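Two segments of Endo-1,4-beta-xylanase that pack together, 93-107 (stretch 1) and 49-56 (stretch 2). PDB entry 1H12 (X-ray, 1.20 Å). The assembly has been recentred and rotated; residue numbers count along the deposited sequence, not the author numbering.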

ATOM      1  N   GLN A  93      -8.056  14.837 -10.841  1.00  8.34           N
ATOM      2  CA  GLN A  93      -9.414  14.410 -10.609  1.00  8.09           C
ATOM      3  C   GLN A  93      -9.996  13.497 -11.667  1.00  8.32           C
ATOM      4  O   GLN A  93     -10.704  12.533 -11.341  1.00  8.83           O
ATOM      5  CB  GLN A  93     -10.310  15.633 -10.374  1.00  8.59           C
ATOM      6  CG  GLN A  93     -11.712  15.262  -9.911  1.00  8.65           C
ATOM      7  CD  GLN A  93     -12.568  16.441  -9.606  1.00  8.80           C
ATOM      8  OE1 GLN A  93     -12.219  17.607 -10.009  1.00 10.19           O
ATOM      9  NE2 GLN A  93     -13.686  16.209  -8.954  1.00  9.61           N
ATOM     10  N   GLU A  94      -9.734  13.777 -12.927  1.00  9.03           N
ATOM     11  CA  GLU A  94     -10.256  12.946 -13.987  1.00  9.73           C
ATOM     12  C   GLU A  94      -9.744  11.519 -13.837  1.00  8.41           C
ATOM     13  O   GLU A  94     -10.505  10.552 -14.013  1.00  9.10           O
ATOM     14  CB  GLU A  94      -9.874  13.487 -15.373  1.00 12.95           C
ATOM     15  N   GLU A  95      -8.452  11.393 -13.614  1.00  8.31           N
ATOM     16  CA  GLU A  95      -7.836  10.065 -13.435  1.00  8.09           C
ATOM     17  C   GLU A  95      -8.469   9.348 -12.259  1.00  8.10           C
ATOM     18  O   GLU A  95      -8.780   8.150 -12.354  1.00  8.40           O
ATOM     19  CB  GLU A  95      -6.327  10.210 -13.273  1.00  9.09           C
ATOM     20  CG  GLU A  95      -5.567  10.668 -14.524  1.00 10.27           C
ATOM     21  CD  GLU A  95      -5.575  12.159 -14.750  1.00 11.95           C
ATOM     22  OE1 GLU A  95      -6.176  12.978 -14.047  1.00 12.22           O
ATOM     23  OE2 GLU A  95      -4.825  12.528 -15.679  1.00 18.39           O
ATOM     24  N   PHE A  96      -8.614  10.051 -11.142  1.00  7.86           N
ATOM     25  CA  PHE A  96      -9.259   9.493  -9.961  1.00  7.36           C
ATOM     26  C   PHE A  96     -10.643   8.977 -10.320  1.00  7.25           C
ATOM     27  O   PHE A  96     -11.005   7.823 -10.005  1.00  7.43           O
ATOM     28  CB  PHE A  96      -9.338  10.533  -8.867  1.00  7.77           C
ATOM     29  CG  PHE A  96      -9.895  10.019  -7.570  1.00  6.97           C
ATOM     30  CD1 PHE A  96     -11.245   9.781  -7.410  1.00  7.78           C
ATOM     31  CD2 PHE A  96      -9.038   9.790  -6.515  1.00  7.52           C
ATOM     32  CE1 PHE A  96     -11.714   9.260  -6.227  1.00  7.81           C
ATOM     33  CE2 PHE A  96      -9.508   9.323  -5.324  1.00  7.85           C
ATOM     34  CZ  PHE A  96     -10.854   9.051  -5.170  1.00  8.01           C
ATOM     35  N   ASP A  97     -11.433   9.819 -10.942  1.00  7.54           N
ATOM     36  CA  ASP A  97     -12.825   9.502 -11.216  1.00  7.58           C
ATOM     37  C   ASP A  97     -12.952   8.328 -12.183  1.00  7.57           C
ATOM     38  O   ASP A  97     -13.816   7.482 -12.043  1.00  7.81           O
ATOM     39  CB  ASP A  97     -13.544  10.714 -11.767  1.00  8.37           C
ATOM     40  CG  ASP A  97     -13.846  11.768 -10.737  1.00  9.54           C
ATOM     41  OD1 ASP A  97     -13.557  11.548  -9.540  1.00  9.35           O
ATOM     42  OD2 ASP A  97     -14.369  12.849 -11.108  1.00 12.27           O
ATOM     43  N   ASN A  98     -12.070   8.275 -13.173  1.00  7.64           N
ATOM     44  CA  ASN A  98     -12.102   7.189 -14.121  1.00  8.01           C
ATOM     45  C   ASN A  98     -11.789   5.850 -13.483  1.00  7.39           C
ATOM     46  O   ASN A  98     -12.370   4.813 -13.815  1.00  8.00           O
ATOM     47  CB  ASN A  98     -11.187   7.465 -15.330  1.00  8.35           C
ATOM     48  CG  ASN A  98     -11.662   8.598 -16.217  1.00  8.54           C
ATOM     49  OD1 ASN A  98     -12.848   8.961 -16.198  1.00  9.74           O
ATOM     50  ND2 ASN A  98     -10.734   9.133 -17.006  1.00  9.28           N
ATOM     51  N   LEU A  99     -10.810   5.856 -12.553  1.00  7.18           N
ATOM     52  CA  LEU A  99     -10.481   4.646 -11.813  1.00  6.83           C
ATOM     53  C   LEU A  99     -11.599   4.262 -10.855  1.00  6.84           C
ATOM     54  O   LEU A  99     -11.931   3.074 -10.723  1.00  7.48           O
ATOM     55  CB  LEU A  99      -9.174   4.845 -11.017  1.00  7.24           C
ATOM     56  CG  LEU A  99      -7.896   4.957 -11.849  1.00  7.19           C
ATOM     57  CD1 LEU A  99      -6.743   5.249 -10.904  1.00  8.51           C
ATOM     58  CD2 LEU A  99      -7.612   3.700 -12.651  1.00  8.40           C
ATOM     59  N   TRP A 100     -12.169   5.215 -10.133  1.00  7.14           N
ATOM     60  CA  TRP A 100     -13.215   4.899  -9.163  1.00  7.02           C
ATOM     61  C   TRP A 100     -14.480   4.391  -9.874  1.00  7.42           C
ATOM     62  O   TRP A 100     -15.117   3.444  -9.427  1.00  7.77           O
ATOM     63  CB  TRP A 100     -13.507   6.096  -8.249  1.00  7.25           C
ATOM     64  CG  TRP A 100     -14.578   5.860  -7.256  1.00  7.33           C
ATOM     65  CD1 TRP A 100     -15.662   6.636  -7.066  1.00  8.34           C
ATOM     66  CD2 TRP A 100     -14.736   4.732  -6.363  1.00  7.33           C
ATOM     67  NE1 TRP A 100     -16.490   6.086  -6.123  1.00  8.76           N
ATOM     68  CE2 TRP A 100     -15.931   4.916  -5.676  1.00  7.98           C
ATOM     69  CE3 TRP A 100     -13.984   3.577  -6.058  1.00  7.66           C
ATOM     70  CZ2 TRP A 100     -16.429   3.956  -4.791  1.00  9.02           C
ATOM     71  CZ3 TRP A 100     -14.463   2.661  -5.171  1.00  8.33           C
ATOM     72  CH2 TRP A 100     -15.689   2.833  -4.543  1.00  9.22           C
ATOM     73  N   ARG A 101     -14.790   4.984 -11.045  1.00  7.54           N
ATOM     74  CA  ARG A 101     -15.935   4.522 -11.780  1.00  7.82           C
ATOM     75  C   ARG A 101     -15.802   3.050 -12.120  1.00  7.65           C
ATOM     76  O   ARG A 101     -16.764   2.263 -12.049  1.00  8.28           O
ATOM     77  CB  ARG A 101     -16.104   5.350 -13.062  1.00  8.25           C
ATOM     78  CG  ARG A 101     -17.484   5.226 -13.710  1.00  8.98           C
ATOM     79  CD  ARG A 101     -17.600   5.919 -15.075  1.00  9.18           C
ATOM     80  NE  ARG A 101     -17.157   7.301 -14.971  1.00  9.15           N
ATOM     81  CZ  ARG A 101     -15.986   7.784 -15.384  1.00  8.89           C
ATOM     82  NH1 ARG A 101     -15.207   7.110 -16.217  1.00  9.98           N
ATOM     83  NH2 ARG A 101     -15.609   9.002 -14.981  1.00 10.36           N
ATOM     84  N   PHE A 102     -14.595   2.648 -12.543  1.00  7.53           N
ATOM     85  CA  PHE A 102     -14.331   1.247 -12.865  1.00  7.49           C
ATOM     86  C   PHE A 102     -14.496   0.359 -11.662  1.00  7.09           C
ATOM     87  O   PHE A 102     -15.094  -0.721 -11.715  1.00  8.12           O
ATOM     88  CB  PHE A 102     -12.907   1.131 -13.404  1.00  7.62           C
ATOM     89  CG  PHE A 102     -12.532  -0.262 -13.855  1.00  7.60           C
ATOM     90  CD1 PHE A 102     -12.091  -1.233 -12.942  1.00  7.94           C
ATOM     91  CD2 PHE A 102     -12.627  -0.602 -15.190  1.00  8.55           C
ATOM     92  CE1 PHE A 102     -11.800  -2.489 -13.368  1.00  8.91           C
ATOM     93  CE2 PHE A 102     -12.312  -1.893 -15.599  1.00  9.10           C
ATOM     94  CZ  PHE A 102     -11.914  -2.819 -14.688  1.00  9.16           C
ATOM     95  N   ALA A 103     -13.932   0.767 -10.543  1.00  7.61           N
ATOM     96  CA  ALA A 103     -13.968  -0.058  -9.326  1.00  7.56           C
ATOM     97  C   ALA A 103     -15.423  -0.281  -8.900  1.00  7.85           C
ATOM     98  O   ALA A 103     -15.822  -1.424  -8.620  1.00  8.20           O
ATOM     99  CB  ALA A 103     -13.185   0.615  -8.208  1.00  8.18           C
ATOM    100  N   LYS A 104     -16.185   0.795  -8.808  1.00  8.18           N
ATOM    101  CA  LYS A 104     -17.523   0.698  -8.321  1.00  9.41           C
ATOM    102  C   LYS A 104     -18.420  -0.131  -9.243  1.00  9.68           C
ATOM    103  O   LYS A 104     -19.283  -0.870  -8.782  1.00 11.08           O
ATOM    104  CB  LYS A 104     -18.062   2.114  -8.031  1.00 12.31           C
ATOM    105  CG  LYS A 104     -19.312   2.219  -7.294  1.00 15.87           C
ATOM    106  CD  LYS A 104     -19.623   3.763  -6.962  1.00 17.38           C
ATOM    107  CE  LYS A 104     -20.890   3.849  -6.225  1.00 22.39           C
ATOM    108  NZ  LYS A 104     -21.191   5.244  -6.055  1.00 20.78           N
ATOM    109  N   ALA A 105     -18.189  -0.032 -10.547  1.00  9.22           N
ATOM    110  CA  ALA A 105     -19.006  -0.748 -11.514  1.00  9.21           C
ATOM    111  C   ALA A 105     -18.609  -2.218 -11.632  1.00  9.21           C
ATOM    112  O   ALA A 105     -19.488  -3.070 -11.772  1.00 11.05           O
ATOM    113  CB  ALA A 105     -18.892  -0.123 -12.894  1.00 10.91           C
ATOM    114  N   TYR A 106     -17.318  -2.492 -11.661  1.00  8.16           N
ATOM    115  CA  TYR A 106     -16.827  -3.781 -12.108  1.00  8.81           C
ATOM    116  C   TYR A 106     -16.120  -4.602 -11.028  1.00  9.07           C
ATOM    117  O   TYR A 106     -16.147  -5.833 -11.095  1.00 10.97           O
ATOM    118  CB  TYR A 106     -15.917  -3.598 -13.323  1.00  8.60           C
ATOM    119  CG  TYR A 106     -16.533  -2.858 -14.454  1.00  8.26           C
ATOM    120  CD1 TYR A 106     -17.705  -3.285 -15.048  1.00  9.92           C
ATOM    121  CD2 TYR A 106     -15.978  -1.696 -14.961  1.00  8.93           C
ATOM    122  CE1 TYR A 106     -18.286  -2.600 -16.097  1.00 10.47           C
ATOM    123  CE2 TYR A 106     -16.557  -1.006 -15.992  1.00  9.76           C
ATOM    124  CZ  TYR A 106     -17.729  -1.452 -16.547  1.00  9.80           C
ATOM    125  OH  TYR A 106     -18.285  -0.743 -17.601  1.00 12.00           O
ATOM    126  N   GLN A 107     -15.452  -3.965 -10.068  1.00  8.30           N
ATOM    127  CA  GLN A 107     -14.826  -4.694  -8.980  1.00  7.98           C
ATOM    128  C   GLN A 107     -15.771  -5.020  -7.847  1.00  7.86           C
ATOM    129  O   GLN A 107     -15.662  -6.081  -7.218  1.00  8.98           O
ATOM    130  CB  GLN A 107     -13.557  -3.973  -8.487  1.00  7.68           C
ATOM    131  CG  GLN A 107     -12.458  -3.973  -9.513  1.00  7.76           C
ATOM    132  CD  GLN A 107     -11.272  -3.067  -9.157  1.00  7.77           C
ATOM    133  OE1 GLN A 107     -11.459  -1.942  -8.697  1.00  9.31           O
ATOM    134  NE2 GLN A 107     -10.060  -3.551  -9.435  1.00  7.99           N
TER
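Stretch 2 49-56: LYYPYTEN

A strand that packs against a helix tends to turn about every second side chain to it, because the alternation of an extended backbone sends successive residues to opposite sides. The segment 49-56 of this endo-1,4-beta-xylanase follows the pattern from P52 to E55 but departs from it at the start. Residues 50-55 form a strand, with L49 and N56 outside it, and the strand runs over the helix 93-107 at a crossing angle of 51° between the two N-to-C directions, with the axes 10.2 Å apart at their closest approach. Both chains therefore advance roughly the same way, and the register follows: the CA of E95 lies 8.5 Å from the CA of Y50, the CA of N98 8.5 Å from the CA of P52, and the CA of F102 8.4 Å from the CA of Y53.

These backbone spacings leave room for large side chains. CB points toward the helix in Y50, Y53 and E55, and away from it in P52 and T54. Alternation holds from P52 to E55, but between the inward Y50 and Y53 lie two residues that do not point toward the helix: Y51, which sets off sideways and whose end leads away, and P52, which points away.

Y50 is the larger of the two main bumps, with more of its surface covered by the helix than any other residue of the strand. With chi1 in t, it reaches into a hollow lined by E95, N98 and L99. Y50 OH comes 3.5 Å from E95 CA, close against the helix backbone, and 3.7 Å from E95 CG. On the next turn the amide of N98 meets the same hydroxyl, ND2 donating a hydrogen bond of 3.0 Å to Y50 OH at a nearly straight 164°. Lower on the ring, L99 CD2 lies 4.0 Å from Y50 CD2, at the ring edge. N98 is itself braced, as its OD1 accepts bonds of 3.0 Å from both NH1 and NH2 of R101.

Y53, also t, sits over the groove between F102 and Y106, one helical turn apart. The edge of F102 is directed at the face of Y53 in an offset arrangement, planes at 88°, while F102 CE2 lies 4.1 Å from Y53 CB. Y53 in turn presents its edge to the face of Y106, with centroids 5.3 Å apart and CE2 of Y53 3.8 Å from CZ of Y106. The three rings form a triangular cluster in which Y53 lies nearly perpendicular to each of the other two.

E55 closes the row. E55 OE2 accepts a 2.6 Å hydrogen bond from Y53 OH, and a water bridges the two segments, lying 2.7 Å from both E55 OE1 and Y106 OH. The whole contact buries 316 Å², and Y50 and Y53 supply most of the strand's share.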

ATOM      1  N   LEU A  49       0.609   2.484 -16.706  1.00  8.62           N
ATOM      2  CA  LEU A  49      -0.199   1.498 -15.998  1.00  8.33           C
ATOM      3  C   LEU A  49      -1.724   1.773 -16.109  1.00  8.01           C
ATOM      4  O   LEU A  49      -2.513   0.900 -15.759  1.00  8.79           O
ATOM      5  CB  LEU A  49       0.195   1.404 -14.514  1.00  8.33           C
ATOM      6  CG  LEU A  49       1.548   0.755 -14.299  1.00  9.85           C
ATOM      7  CD1 LEU A  49       1.980   0.865 -12.860  1.00 10.58           C
ATOM      8  CD2 LEU A  49       1.527  -0.698 -14.755  1.00 11.27           C
ATOM      9  N   TYR A  50      -2.085   2.978 -16.506  1.00  8.40           N
ATOM     10  CA  TYR A  50      -3.457   3.455 -16.535  1.00  8.66           C
ATOM     11  C   TYR A  50      -4.017   3.293 -17.942  1.00  8.59           C
ATOM     12  O   TYR A  50      -3.507   3.923 -18.872  1.00  9.80           O
ATOM     13  CB  TYR A  50      -3.423   4.927 -16.128  1.00 10.02           C
ATOM     14  CG  TYR A  50      -4.648   5.796 -16.315  1.00  8.86           C
ATOM     15  CD1 TYR A  50      -4.694   6.778 -17.325  1.00  8.85           C
ATOM     16  CD2 TYR A  50      -5.672   5.788 -15.396  1.00  8.82           C
ATOM     17  CE1 TYR A  50      -5.721   7.679 -17.382  1.00  9.12           C
ATOM     18  CE2 TYR A  50      -6.698   6.693 -15.470  1.00  9.15           C
ATOM     19  CZ  TYR A  50      -6.743   7.646 -16.488  1.00  9.27           C
ATOM     20  OH  TYR A  50      -7.792   8.538 -16.542  1.00 10.23           O
ATOM     21  N   TYR A  51      -5.025   2.439 -18.107  1.00  8.33           N
ATOM     22  CA  TYR A  51      -5.576   2.082 -19.398  1.00  8.50           C
ATOM     23  C   TYR A  51      -7.069   2.265 -19.438  1.00  7.98           C
ATOM     24  O   TYR A  51      -7.787   1.967 -18.476  1.00  8.44           O
ATOM     25  CB  TYR A  51      -5.266   0.605 -19.703  1.00  9.54           C
ATOM     26  CG  TYR A  51      -3.817   0.361 -20.031  1.00  9.47           C
ATOM     27  CD1 TYR A  51      -2.867   0.216 -19.062  1.00  9.87           C
ATOM     28  CD2 TYR A  51      -3.415   0.298 -21.380  1.00 11.41           C
ATOM     29  CE1 TYR A  51      -1.541   0.024 -19.392  1.00 11.32           C
ATOM     30  CE2 TYR A  51      -2.070   0.107 -21.689  1.00 12.54           C
ATOM     31  CZ  TYR A  51      -1.135  -0.029 -20.694  1.00 12.01           C
ATOM     32  OH  TYR A  51       0.203  -0.212 -20.981  1.00 14.44           O
ATOM     33  N   PRO A  52      -7.587   2.734 -20.569  1.00  8.60           N
ATOM     34  CA  PRO A  52      -9.038   2.819 -20.739  1.00  8.96           C
ATOM     35  C   PRO A  52      -9.669   1.470 -20.975  1.00  8.90           C
ATOM     36  O   PRO A  52      -9.083   0.572 -21.586  1.00 10.17           O
ATOM     37  CB  PRO A  52      -9.167   3.729 -21.997  1.00  9.83           C
ATOM     38  CG  PRO A  52      -7.959   3.438 -22.785  1.00 12.16           C
ATOM     39  CD  PRO A  52      -6.834   3.188 -21.763  1.00 10.13           C
ATOM     40  N   TYR A  53     -10.899   1.351 -20.508  1.00  8.55           N
ATOM     41  CA  TYR A  53     -11.776   0.198 -20.758  1.00  8.34           C
ATOM     42  C   TYR A  53     -12.981   0.687 -21.565  1.00  8.27           C
ATOM     43  O   TYR A  53     -13.665   1.637 -21.160  1.00  9.02           O
ATOM     44  CB  TYR A  53     -12.254  -0.419 -19.443  1.00  8.63           C
ATOM     45  CG  TYR A  53     -13.203  -1.562 -19.619  1.00  7.89           C
ATOM     46  CD1 TYR A  53     -12.826  -2.694 -20.332  1.00  8.92           C
ATOM     47  CD2 TYR A  53     -14.473  -1.502 -19.151  1.00  8.21           C
ATOM     48  CE1 TYR A  53     -13.722  -3.705 -20.561  1.00  8.75           C
ATOM     49  CE2 TYR A  53     -15.390  -2.533 -19.345  1.00  8.79           C
ATOM     50  CZ  TYR A  53     -14.998  -3.630 -20.080  1.00  8.87           C
ATOM     51  OH  TYR A  53     -15.887  -4.698 -20.343  1.00  9.14           O
ATOM     52  N   THR A  54     -13.178   0.064 -22.728  1.00  8.93           N
ATOM     53  CA  THR A  54     -14.284   0.376 -23.614  1.00  9.01           C
ATOM     54  C   THR A  54     -15.098  -0.880 -23.895  1.00  8.71           C
ATOM     55  O   THR A  54     -14.578  -2.002 -23.811  1.00  9.70           O
ATOM     56  CB  THR A  54     -13.781   0.941 -24.935  1.00 10.94           C
ATOM     57  OG1 THR A  54     -13.046  -0.065 -25.655  1.00 12.46           O
ATOM     58  CG2 THR A  54     -12.849   2.142 -24.714  1.00 12.33           C
ATOM     59  N   GLU A  55     -16.372  -0.689 -24.207  1.00  8.56           N
ATOM     60  CA  GLU A  55     -17.265  -1.787 -24.549  1.00  8.85           C
ATOM     61  C   GLU A  55     -17.959  -1.458 -25.845  1.00  9.38           C
ATOM     62  O   GLU A  55     -18.668  -0.438 -25.924  1.00 10.17           O
ATOM     63  CB  GLU A  55     -18.316  -2.063 -23.460  1.00  9.14           C
ATOM     64  CG  GLU A  55     -17.699  -2.626 -22.184  1.00  9.26           C
ATOM     65  CD  GLU A  55     -18.658  -2.961 -21.094  1.00 10.23           C
ATOM     66  OE1 GLU A  55     -19.816  -2.410 -21.112  1.00 11.92           O
ATOM     67  OE2 GLU A  55     -18.303  -3.762 -20.180  1.00 10.26           O
ATOM     68  N   ASN A  56     -17.719  -2.243 -26.865  1.00  9.34           N
ATOM     69  CA  ASN A  56     -18.290  -1.964 -28.185  1.00 10.79           C
ATOM     70  C   ASN A  56     -18.009  -0.558 -28.669  1.00 11.51           C
ATOM     71  O   ASN A  56     -18.853   0.099 -29.258  1.00 12.37           O
ATOM     72  CB  ASN A  56     -19.767  -2.346 -28.274  1.00 11.44           C
ATOM     73  CG  ASN A  56     -19.981  -3.837 -28.109  1.00 12.08           C
ATOM     74  OD1 ASN A  56     -19.251  -4.659 -28.687  1.00 15.42           O
ATOM     75  ND2 ASN A  56     -20.852  -4.207 -27.288  1.00 16.30           N
TER
HETATM   76  O   HOH W   1     -20.631  -1.681 -18.652  1.00 15.05           O